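Local coordinates for protein chitinase (Thermococcus chitonophagus, PDB 5XSW) that probably cleaves chitin chains as an endochitinase, captured here as the C-terminal part of a longer protein with a glycan bound, at residues A[28-34]-A[467-473]; A[306-311]-A[480-486]. All blocks are in the same frame, centred on the assembly; numbering follows the deposited sequence.

Interaction 1. Residues A[28-34]-A[467-473]. With GOL (glycerol), chain J.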
ATOM      1  N   TRP A  28      -1.772  23.132   6.625  1.00 29.88           N
ATOM      2  CA  TRP A  28      -2.277  22.060   7.467  1.00 29.65           C
ATOM      3  C   TRP A  28      -3.723  21.770   7.174  1.00 32.91           C
ATOM      4  O   TRP A  28      -4.549  22.686   7.178  1.00 30.70           O
ATOM      5  CB  TRP A  28      -2.119  22.431   8.921  1.00 28.66           C
ATOM      6  CG  TRP A  28      -2.771  21.438   9.825  1.00 29.27           C
ATOM      7  CD1 TRP A  28      -3.987  21.561  10.453  1.00 30.42           C
ATOM      8  CD2 TRP A  28      -2.210  20.178  10.257  1.00 28.76           C
ATOM      9  NE1 TRP A  28      -4.237  20.436  11.218  1.00 30.82           N
ATOM     10  CE2 TRP A  28      -3.152  19.587  11.142  1.00 30.42           C
ATOM     11  CE3 TRP A  28      -0.995  19.503   9.986  1.00 29.73           C
ATOM     12  CZ2 TRP A  28      -2.942  18.338  11.737  1.00 28.51           C
ATOM     13  CZ3 TRP A  28      -0.775  18.254  10.588  1.00 28.13           C
ATOM     14  CH2 TRP A  28      -1.735  17.692  11.474  1.00 26.76           C
ATOM     15  N   ASN A  29      -4.001  20.510   6.821  1.00 29.03           N
ATOM     16  CA  ASN A  29      -5.355  20.015   6.580  1.00 30.07           C
ATOM     17  C   ASN A  29      -5.973  20.568   5.307  1.00 34.52           C
ATOM     18  O   ASN A  29      -7.108  20.297   5.013  1.00 33.47           O
ATOM     19  CB  ASN A  29      -6.276  20.344   7.764  1.00 31.93           C
ATOM     20  CG  ASN A  29      -7.227  19.200   8.090  1.00 34.49           C
ATOM     21  OD1 ASN A  29      -7.035  18.079   7.624  1.00 26.81           O
ATOM     22  ND2 ASN A  29      -8.235  19.469   8.934  1.00 29.05           N
ATOM     23  N   GLY A  30      -5.217  21.325   4.533  1.00 31.49           N
ATOM     24  CA  GLY A  30      -5.775  21.894   3.319  1.00 32.79           C
ATOM     25  C   GLY A  30      -4.967  21.604   2.072  1.00 39.13           C
ATOM     26  O   GLY A  30      -5.024  22.366   1.093  1.00 34.36           O
ATOM     27  N   TRP A  31      -4.223  20.494   2.073  1.00 36.07           N
ATOM     28  CA  TRP A  31      -3.374  20.186   0.919  1.00 36.49           C
ATOM     29  C   TRP A  31      -4.237  19.622  -0.186  1.00 34.30           C
ATOM     30  O   TRP A  31      -3.985  19.815  -1.390  1.00 31.62           O
ATOM     31  CB  TRP A  31      -2.259  19.204   1.326  1.00 36.26           C
ATOM     32  CG  TRP A  31      -1.366  18.748   0.196  1.00 39.04           C
ATOM     33  CD1 TRP A  31      -0.245  19.391  -0.286  1.00 39.41           C
ATOM     34  CD2 TRP A  31      -1.514  17.551  -0.593  1.00 32.93           C
ATOM     35  NE1 TRP A  31       0.289  18.669  -1.333  1.00 40.42           N
ATOM     36  CE2 TRP A  31      -0.464  17.541  -1.535  1.00 35.58           C
ATOM     37  CE3 TRP A  31      -2.445  16.506  -0.612  1.00 33.90           C
ATOM     38  CZ2 TRP A  31      -0.308  16.521  -2.459  1.00 34.30           C
ATOM     39  CZ3 TRP A  31      -2.297  15.497  -1.547  1.00 32.98           C
ATOM     40  CH2 TRP A  31      -1.228  15.520  -2.464  1.00 33.71           C
ATOM     41  N   CYS A  32      -5.268  18.891   0.233  1.00 29.91           N
ATOM     42  CA  CYS A  32      -6.264  18.345  -0.663  1.00 31.00           C
ATOM     43  C   CYS A  32      -7.590  18.276   0.124  1.00 32.54           C
ATOM     44  O   CYS A  32      -7.610  17.940   1.338  1.00 29.56           O
ATOM     45  CB  CYS A  32      -5.890  16.924  -1.161  1.00 27.12           C
ATOM     46  SG  CYS A  32      -6.827  16.379  -2.519  1.00 30.18           S
ATOM     47  N   PHE A  33      -8.674  18.597  -0.566  1.00 28.62           N
ATOM     48  CA  PHE A  33     -10.031  18.354  -0.036  1.00 28.77           C
ATOM     49  C   PHE A  33     -10.696  17.305  -0.864  1.00 25.38           C
ATOM     50  O   PHE A  33     -10.781  17.425  -2.091  1.00 29.39           O
ATOM     51  CB  PHE A  33     -10.886  19.674  -0.038  1.00 29.21           C
ATOM     52  CG  PHE A  33     -10.290  20.760   0.792  1.00 29.78           C
ATOM     53  CD1 PHE A  33     -10.395  20.733   2.178  1.00 34.75           C
ATOM     54  CD2 PHE A  33      -9.605  21.804   0.204  1.00 34.04           C
ATOM     55  CE1 PHE A  33      -9.834  21.751   2.962  1.00 36.30           C
ATOM     56  CE2 PHE A  33      -9.019  22.818   0.975  1.00 34.92           C
ATOM     57  CZ  PHE A  33      -9.121  22.787   2.351  1.00 37.99           C
ATOM     58  N   ASP A  34     -11.206  16.266  -0.220  1.00 25.56           N
ATOM     59  CA  ASP A  34     -11.953  15.247  -0.921  1.00 21.44           C
ATOM     60  C   ASP A  34     -13.441  15.441  -0.578  1.00 29.69           C
ATOM     61  O   ASP A  34     -13.814  15.298   0.583  1.00 26.87           O
ATOM     62  CB  ASP A  34     -11.532  13.828  -0.503  1.00 25.03           C
ATOM     63  CG  ASP A  34     -10.168  13.416  -1.076  1.00 30.59           C
ATOM     64  OD1 ASP A  34      -9.557  14.242  -1.778  1.00 26.42           O
ATOM     65  OD2 ASP A  34      -9.756  12.266  -0.794  1.00 26.58           O
ATOM     66  N   PRO A 467      -7.309  21.496  13.481  1.00 28.10           N
ATOM     67  CA  PRO A 467      -7.489  20.466  14.512  1.00 27.85           C
ATOM     68  C   PRO A 467      -6.254  19.502  14.529  1.00 32.00           C
ATOM     69  O   PRO A 467      -5.599  19.360  13.489  1.00 28.82           O
ATOM     70  CB  PRO A 467      -8.765  19.758  14.052  1.00 26.09           C
ATOM     71  CG  PRO A 467      -8.669  19.829  12.566  1.00 28.34           C
ATOM     72  CD  PRO A 467      -8.063  21.170  12.256  1.00 30.63           C
ATOM     73  N   HIS A 468      -5.922  18.898  15.672  1.00 29.60           N
ATOM     74  CA  HIS A 468      -4.686  18.127  15.754  1.00 28.26           C
ATOM     75  C   HIS A 468      -4.721  16.869  14.896  1.00 29.36           C
ATOM     76  O   HIS A 468      -3.693  16.432  14.413  1.00 28.30           O
ATOM     77  CB  HIS A 468      -4.397  17.752  17.194  1.00 28.86           C
ATOM     78  CG  HIS A 468      -4.109  18.928  18.071  1.00 32.55           C
ATOM     79  ND1 HIS A 468      -3.557  20.101  17.591  1.00 34.43           N
ATOM     80  CD2 HIS A 468      -4.298  19.112  19.400  1.00 33.41           C
ATOM     81  CE1 HIS A 468      -3.406  20.948  18.592  1.00 32.13           C
ATOM     82  NE2 HIS A 468      -3.848  20.372  19.700  1.00 31.80           N
ATOM     83  N   ILE A 469      -5.902  16.282  14.722  1.00 25.13           N
ATOM     84  CA  ILE A 469      -6.057  15.120  13.829  1.00 24.22           C
ATOM     85  C   ILE A 469      -6.553  15.577  12.473  1.00 27.13           C
ATOM     86  O   ILE A 469      -7.674  16.101  12.362  1.00 29.27           O
ATOM     87  CB  ILE A 469      -7.017  14.088  14.455  1.00 25.82           C
ATOM     88  CG1 ILE A 469      -6.502  13.706  15.850  1.00 26.02           C
ATOM     89  CG2 ILE A 469      -7.244  12.872  13.511  1.00 23.24           C
ATOM     90  CD1 ILE A 469      -7.450  12.749  16.613  1.00 24.60           C
ATOM     91  N   PRO A 470      -5.717  15.418  11.424  1.00 24.26           N
ATOM     92  CA  PRO A 470      -6.088  15.896  10.091  1.00 23.07           C
ATOM     93  C   PRO A 470      -7.008  14.890   9.414  1.00 21.65           C
ATOM     94  O   PRO A 470      -7.012  13.723   9.833  1.00 23.17           O
ATOM     95  CB  PRO A 470      -4.720  16.015   9.364  1.00 25.78           C
ATOM     96  CG  PRO A 470      -3.918  14.879   9.967  1.00 23.95           C
ATOM     97  CD  PRO A 470      -4.369  14.790  11.443  1.00 24.22           C
ATOM     98  N   ARG A 471      -7.768  15.304   8.405  1.00 22.24           N
ATOM     99  CA  ARG A 471      -8.531  14.345   7.596  1.00 24.09           C
ATOM    100  C   ARG A 471      -7.600  13.517   6.687  1.00 24.68           C
ATOM    101  O   ARG A 471      -6.647  14.073   6.127  1.00 25.83           O
ATOM    102  CB  ARG A 471      -9.549  15.054   6.695  1.00 21.98           C
ATOM    103  CG  ARG A 471     -10.520  16.001   7.458  1.00 29.42           C
ATOM    104  CD  ARG A 471     -11.557  16.629   6.467  1.00 30.27           C
ATOM    105  NE  ARG A 471     -10.836  17.683   5.809  1.00 34.95           N
ATOM    106  CZ  ARG A 471     -10.697  18.899   6.302  1.00 33.27           C
ATOM    107  NH1 ARG A 471     -11.342  19.251   7.403  1.00 33.55           N
ATOM    108  NH2 ARG A 471      -9.940  19.768   5.670  1.00 35.20           N
ATOM    109  N   PRO A 472      -7.887  12.218   6.545  1.00 23.19           N
ATOM    110  CA  PRO A 472      -7.317  11.449   5.433  1.00 26.67           C
ATOM    111  C   PRO A 472      -7.797  12.096   4.148  1.00 33.37           C
ATOM    112  O   PRO A 472      -8.949  12.576   4.082  1.00 26.56           O
ATOM    113  CB  PRO A 472      -7.918  10.038   5.599  1.00 21.97           C
ATOM    114  CG  PRO A 472      -9.242  10.297   6.427  1.00 23.16           C
ATOM    115  CD  PRO A 472      -8.900  11.459   7.308  1.00 22.63           C
ATOM    116  N   THR A 473      -6.949  12.130   3.125  1.00 25.49           N
ATOM    117  CA  THR A 473      -7.320  12.869   1.924  1.00 24.84           C
ATOM    118  C   THR A 473      -6.478  12.435   0.715  1.00 33.90           C
ATOM    119  O   THR A 473      -5.632  11.540   0.859  1.00 27.94           O
ATOM    120  CB  THR A 473      -7.177  14.413   2.187  1.00 24.36           C
ATOM    121  OG1 THR A 473      -7.753  15.152   1.103  1.00 28.57           O
ATOM    122  CG2 THR A 473      -5.716  14.815   2.389  1.00 27.80           C
TER
HETATM  123  C1  GOL J 906      -9.757  23.200   7.637  0.96 41.05           C
HETATM  124  O1  GOL J 906      -9.488  22.471   6.445  0.96 41.35           O
HETATM  125  C2  GOL J 906      -9.920  22.232   8.786  0.96 36.10           C
HETATM  126  O2  GOL J 906      -8.688  22.218   9.477  0.96 39.16           O
HETATM  127  C3  GOL J 906     -11.012  22.744   9.717  0.96 62.94           C
HETATM  128  O3  GOL J 906     -11.546  21.703  10.542  0.96 47.26           O
HETATM  129  O   HOH W   1      -6.640  16.633   5.240  1.00 26.37           O
HETATM  130  O   HOH W   2      -9.503  17.221  10.434  1.00 27.28           O
HETATM  131  O   HOH W   3      -8.825  17.457   3.711  1.00 27.08           O
HETATM  132  O   HOH W   4     -10.800  16.005   2.579  1.00 31.74           O
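Asn29 and Arg471 lie stacked across the contact, the amide plane turned 19° from the guanidinium plane. From CB to its tip, Asn29 meets Arg471, a glycerol and two waters. CB lies near the glycerol, probably from crystallisation, and CG comes within 3.7 Å of Arg471 NH2. OD1 accepts a hydrogen bond from Arg471 N at 3.0 Å, and a water lies within hydrogen-bonding distance of both this oxygen and Arg471 O. ND2 sits over one guanidinium face and donates to glycerol O2 (2.8 Å, nearly straight at 165°) and to a water that donates in turn to Ile469 O. Arg471, its chain bent at chi3, reaches glycerol O1 from NH2 at 2.8 Å, while its NE donates to a water held by Cys32 O.

At one end, the Trp28 indole gives NE1 to Pro467 O at 2.9 Å, with the acceptor close to the ring plane, and Pro470 CB packs 3.8 Å from CZ2. Were Trp28 an alanine, Pro467 O would probably lose this donor and a gap would open beside the Pro470 ring. At the other end, Thr473 OG1 lies 2.8 Å from Cys32 O, where it can make at most a weak hydrogen bond, its one proton having another acceptor within reach.

The contact joins the strand-rich N-terminal part to the loop between helices 449-461 and 475-482. Phe33 and Asp34 pair through their backbones with Phe76 and Leu105, Asp34 rests on Trp477 and Tyr478 of helix 475-482, and Ile469 and Pro472 touch Glu305 of helix 288-311.

Interaction 2. Residues A[306-311]-A[480-486]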
ATOM      1  N   LEU A 306     -11.937   5.058   7.852  1.00 23.93           N
ATOM      2  CA  LEU A 306     -12.540   4.546   6.617  1.00 22.32           C
ATOM      3  C   LEU A 306     -13.995   4.054   6.907  1.00 21.97           C
ATOM      4  O   LEU A 306     -14.926   4.284   6.102  1.00 22.97           O
ATOM      5  CB  LEU A 306     -11.719   3.365   6.050  1.00 20.74           C
ATOM      6  CG  LEU A 306     -12.291   2.681   4.827  1.00 25.11           C
ATOM      7  CD1 LEU A 306     -12.333   3.600   3.618  1.00 23.75           C
ATOM      8  CD2 LEU A 306     -11.397   1.436   4.537  1.00 22.15           C
ATOM      9  N   LEU A 307     -14.154   3.319   7.996  1.00 21.50           N
ATOM     10  CA  LEU A 307     -15.477   2.828   8.381  1.00 22.44           C
ATOM     11  C   LEU A 307     -16.426   4.029   8.550  1.00 26.06           C
ATOM     12  O   LEU A 307     -17.526   4.068   7.983  1.00 27.75           O
ATOM     13  CB  LEU A 307     -15.389   1.998   9.642  1.00 19.88           C
ATOM     14  CG  LEU A 307     -14.841   0.568   9.360  1.00 22.97           C
ATOM     15  CD1 LEU A 307     -14.393  -0.176  10.592  1.00 23.47           C
ATOM     16  CD2 LEU A 307     -15.805  -0.329   8.529  1.00 24.98           C
ATOM     17  N   TYR A 308     -16.006   4.993   9.340  1.00 23.83           N
ATOM     18  CA  TYR A 308     -16.825   6.188   9.554  1.00 28.03           C
ATOM     19  C   TYR A 308     -17.155   6.891   8.268  1.00 28.01           C
ATOM     20  O   TYR A 308     -18.297   7.359   8.107  1.00 26.97           O
ATOM     21  CB  TYR A 308     -16.119   7.180  10.478  1.00 24.85           C
ATOM     22  CG  TYR A 308     -16.417   7.027  11.980  1.00 26.65           C
ATOM     23  CD1 TYR A 308     -17.599   7.580  12.538  1.00 27.94           C
ATOM     24  CD2 TYR A 308     -15.499   6.445  12.834  1.00 24.41           C
ATOM     25  CE1 TYR A 308     -17.855   7.505  13.921  1.00 26.82           C
ATOM     26  CE2 TYR A 308     -15.718   6.377  14.235  1.00 25.85           C
ATOM     27  CZ  TYR A 308     -16.939   6.937  14.756  1.00 27.50           C
ATOM     28  OH  TYR A 308     -17.181   6.889  16.109  1.00 28.14           O
ATOM     29  N   ALA A 309     -16.177   7.035   7.366  1.00 23.94           N
ATOM     30  CA  ALA A 309     -16.429   7.749   6.092  1.00 22.34           C
ATOM     31  C   ALA A 309     -17.465   7.040   5.251  1.00 28.03           C
ATOM     32  O   ALA A 309     -18.147   7.670   4.424  1.00 29.04           O
ATOM     33  CB  ALA A 309     -15.158   7.900   5.257  1.00 25.29           C
ATOM     34  N   ALA A 310     -17.535   5.725   5.400  1.00 24.99           N
ATOM     35  CA  ALA A 310     -18.441   4.936   4.578  1.00 29.79           C
ATOM     36  C   ALA A 310     -19.832   4.839   5.182  1.00 34.53           C
ATOM     37  O   ALA A 310     -20.799   4.748   4.463  1.00 31.05           O
ATOM     38  CB  ALA A 310     -17.905   3.500   4.399  1.00 23.37           C
ATOM     39  N   VAL A 311     -19.924   4.704   6.496  1.00 28.96           N
ATOM     40  CA  VAL A 311     -21.245   4.372   7.068  1.00 30.18           C
ATOM     41  C   VAL A 311     -21.840   5.532   7.909  1.00 35.25           C
ATOM     42  O   VAL A 311     -22.993   5.459   8.330  1.00 34.44           O
ATOM     43  CB  VAL A 311     -21.192   3.083   7.903  1.00 32.35           C
ATOM     44  CG1 VAL A 311     -20.532   1.960   7.089  1.00 30.84           C
ATOM     45  CG2 VAL A 311     -20.475   3.289   9.200  1.00 27.57           C
ATOM     46  N   HIS A 480     -11.035   5.023  -2.858  1.00 25.23           N
ATOM     47  CA  HIS A 480     -11.215   3.896  -1.964  1.00 25.83           C
ATOM     48  C   HIS A 480     -12.430   4.094  -1.017  1.00 30.30           C
ATOM     49  O   HIS A 480     -13.293   3.236  -0.884  1.00 31.28           O
ATOM     50  CB  HIS A 480      -9.965   3.696  -1.098  1.00 28.32           C
ATOM     51  CG  HIS A 480      -9.983   2.407  -0.352  1.00 27.19           C
ATOM     52  ND1 HIS A 480      -9.333   2.226   0.848  1.00 33.20           N
ATOM     53  CD2 HIS A 480     -10.519   1.210  -0.678  1.00 42.92           C
ATOM     54  CE1 HIS A 480      -9.501   0.978   1.251  1.00 31.54           C
ATOM     55  NE2 HIS A 480     -10.252   0.349   0.357  1.00 34.07           N
ATOM     56  N   ALA A 481     -12.485   5.241  -0.364  1.00 28.06           N
ATOM     57  CA  ALA A 481     -13.575   5.500   0.595  1.00 24.84           C
ATOM     58  C   ALA A 481     -14.923   5.666  -0.127  1.00 31.95           C
ATOM     59  O   ALA A 481     -15.940   5.224   0.402  1.00 31.27           O
ATOM     60  CB  ALA A 481     -13.242   6.750   1.464  1.00 25.65           C
ATOM     61  N   ARG A 482     -14.951   6.255  -1.327  1.00 28.12           N
ATOM     62  CA  ARG A 482     -16.264   6.316  -2.025  1.00 32.87           C
ATOM     63  C   ARG A 482     -16.761   4.931  -2.435  1.00 38.93           C
ATOM     64  O   ARG A 482     -17.946   4.749  -2.563  1.00 40.28           O
ATOM     65  CB  ARG A 482     -16.226   7.206  -3.277  1.00 33.51           C
ATOM     66  CG  ARG A 482     -15.876   8.594  -2.935  1.00 39.53           C
ATOM     67  CD  ARG A 482     -16.412   9.549  -3.920  1.00 49.96           C
ATOM     68  NE  ARG A 482     -17.822   9.735  -3.592  1.00 62.03           N
ATOM     69  CZ  ARG A 482     -18.700  10.276  -4.410  1.00 50.72           C
ATOM     70  NH1 ARG A 482     -18.303  10.668  -5.611  1.00 40.92           N
ATOM     71  NH2 ARG A 482     -19.973  10.382  -4.026  1.00 69.72           N
ATOM     72  N   ASN A 483     -15.871   3.957  -2.633  1.00 34.33           N
ATOM     73  CA  ASN A 483     -16.290   2.616  -3.112  1.00 38.09           C
ATOM     74  C   ASN A 483     -16.369   1.552  -2.009  1.00 40.95           C
ATOM     75  O   ASN A 483     -16.385   0.354  -2.296  1.00 53.85           O
ATOM     76  CB  ASN A 483     -15.318   2.122  -4.217  1.00 43.43           C
ATOM     77  CG  ASN A 483     -15.505   2.863  -5.529  1.00 51.76           C
ATOM     78  OD1 ASN A 483     -16.384   2.512  -6.308  1.00 73.10           O
ATOM     79  ND2 ASN A 483     -14.699   3.908  -5.773  1.00 45.72           N
ATOM     80  N   TYR A 484     -16.357   1.983  -0.748  1.00 29.79           N
ATOM     81  CA  TYR A 484     -16.222   1.066   0.383  1.00 32.95           C
ATOM     82  C   TYR A 484     -17.622   0.858   0.973  1.00 32.87           C
ATOM     83  O   TYR A 484     -18.273   1.838   1.339  1.00 29.89           O
ATOM     84  CB  TYR A 484     -15.228   1.645   1.436  1.00 28.97           C
ATOM     85  CG  TYR A 484     -14.807   0.655   2.487  1.00 29.04           C
ATOM     86  CD1 TYR A 484     -13.982  -0.429   2.156  1.00 25.51           C
ATOM     87  CD2 TYR A 484     -15.237   0.792   3.813  1.00 23.37           C
ATOM     88  CE1 TYR A 484     -13.603  -1.349   3.132  1.00 22.84           C
ATOM     89  CE2 TYR A 484     -14.847  -0.095   4.795  1.00 23.93           C
ATOM     90  CZ  TYR A 484     -14.042  -1.169   4.454  1.00 24.75           C
ATOM     91  OH  TYR A 484     -13.671  -2.039   5.444  1.00 23.55           O
ATOM     92  N   ASN A 485     -18.076  -0.397   1.030  1.00 29.13           N
ATOM     93  CA  ASN A 485     -19.444  -0.705   1.484  1.00 31.86           C
ATOM     94  C   ASN A 485     -19.457  -1.855   2.467  1.00 29.16           C
ATOM     95  O   ASN A 485     -19.744  -2.991   2.100  1.00 28.39           O
ATOM     96  CB  ASN A 485     -20.353  -1.040   0.265  1.00 36.49           C
ATOM     97  CG  ASN A 485     -20.412   0.109  -0.729  1.00 42.13           C
ATOM     98  OD1 ASN A 485     -19.891   0.007  -1.837  1.00 53.15           O
ATOM     99  ND2 ASN A 485     -21.001   1.237  -0.306  1.00 49.18           N
ATOM    100  N   PRO A 486     -19.119  -1.569   3.729  1.00 27.39           N
ATOM    101  CA  PRO A 486     -18.958  -2.599   4.756  1.00 26.18           C
ATOM    102  C   PRO A 486     -20.281  -2.957   5.441  1.00 33.54           C
ATOM    103  O   PRO A 486     -21.343  -2.521   4.985  1.00 32.82           O
ATOM    104  CB  PRO A 486     -18.022  -1.928   5.764  1.00 28.48           C
ATOM    105  CG  PRO A 486     -18.360  -0.435   5.634  1.00 26.56           C
ATOM    106  CD  PRO A 486     -18.799  -0.210   4.230  1.00 26.19           C
ATOM    107  OXT PRO A 486     -20.288  -3.642   6.479  1.00 31.98           O
TER
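Leu306 and Tyr484 each carry CG anti to the backbone N, with chi1 176° and -168° respectively, and these torsions bring CG and CD2 of the leucine over the tyrosine ring, the two side chains crossing at about a right angle. CD2 of Leu306 stands 3.6 Å above the centroid of the Tyr484 ring, only 7° from its normal, in a well-centred CH-pi contact. CG of the same leucine lies over the same face but nearer the rim, at 3.6 Å from Tyr484 CD2. The other methyl, CD1, turns to the helix end and meets Ala481 CA at 3.8 Å, while CD2 also approaches His480 CE1.

Two further residues of the helix line the tyrosine's rim close to its plane: Leu307 CD2 lies 3.9 Å from Tyr484 CE2, and Ala310 CB lies 3.8 Å from Tyr484 CD2. Leucine over a face and two methyls at the edge thus confine the ring, and the hydroxyl is hydrogen-bonded to Val340 O, which fixes where the far end of the ring lies. The small side chain of Ala310 also lets the tail come close, its CB being 3.5 Å from Tyr484 O.

Pro486, the C-terminal residue, continues the apolar seam. Its CG packs 3.5 Å from Val311 CG1 and also touches Leu307 CD2, and its CD meets Ala310 CB. No hydrogen bond crosses between the two segments, and the contact is mainly apolar packing.

The C-terminal end of helix 288-311 is thereby joined to the end of helix 475-482 and the tail that follows it. Helix 340-346 closes on the same cluster, with Val340 against Leu306 and His480 and with Ile343 against Tyr484, while Pro486 is hydrogen-bonded through its backbone to Phe349 and His480 packs on Ser254 of the second subunit.

Overall arrangement
The two interactions sit at opposite ends of helix 475-482: the 467-473 half of interaction 1 just precedes its start, and the 480-486 half of interaction 2 takes in its last turn and the tail beyond. Their centres are about 17 Å apart and their nearest atoms about 6 Å apart, without touching. Trp477 of that helix bridges them, meeting Asp34 of interaction 1 and both Leu306 and Ala309 of interaction 2. Helix 288-311 is a second link, since its Glu305 is touched by Ile469 and Pro472. Together they pack the C-terminal end of the chain against the strand-rich N-terminal part and the helical body. None of their residues belongs to the glycan pocket, which includes Glu213, Asn337 and His374.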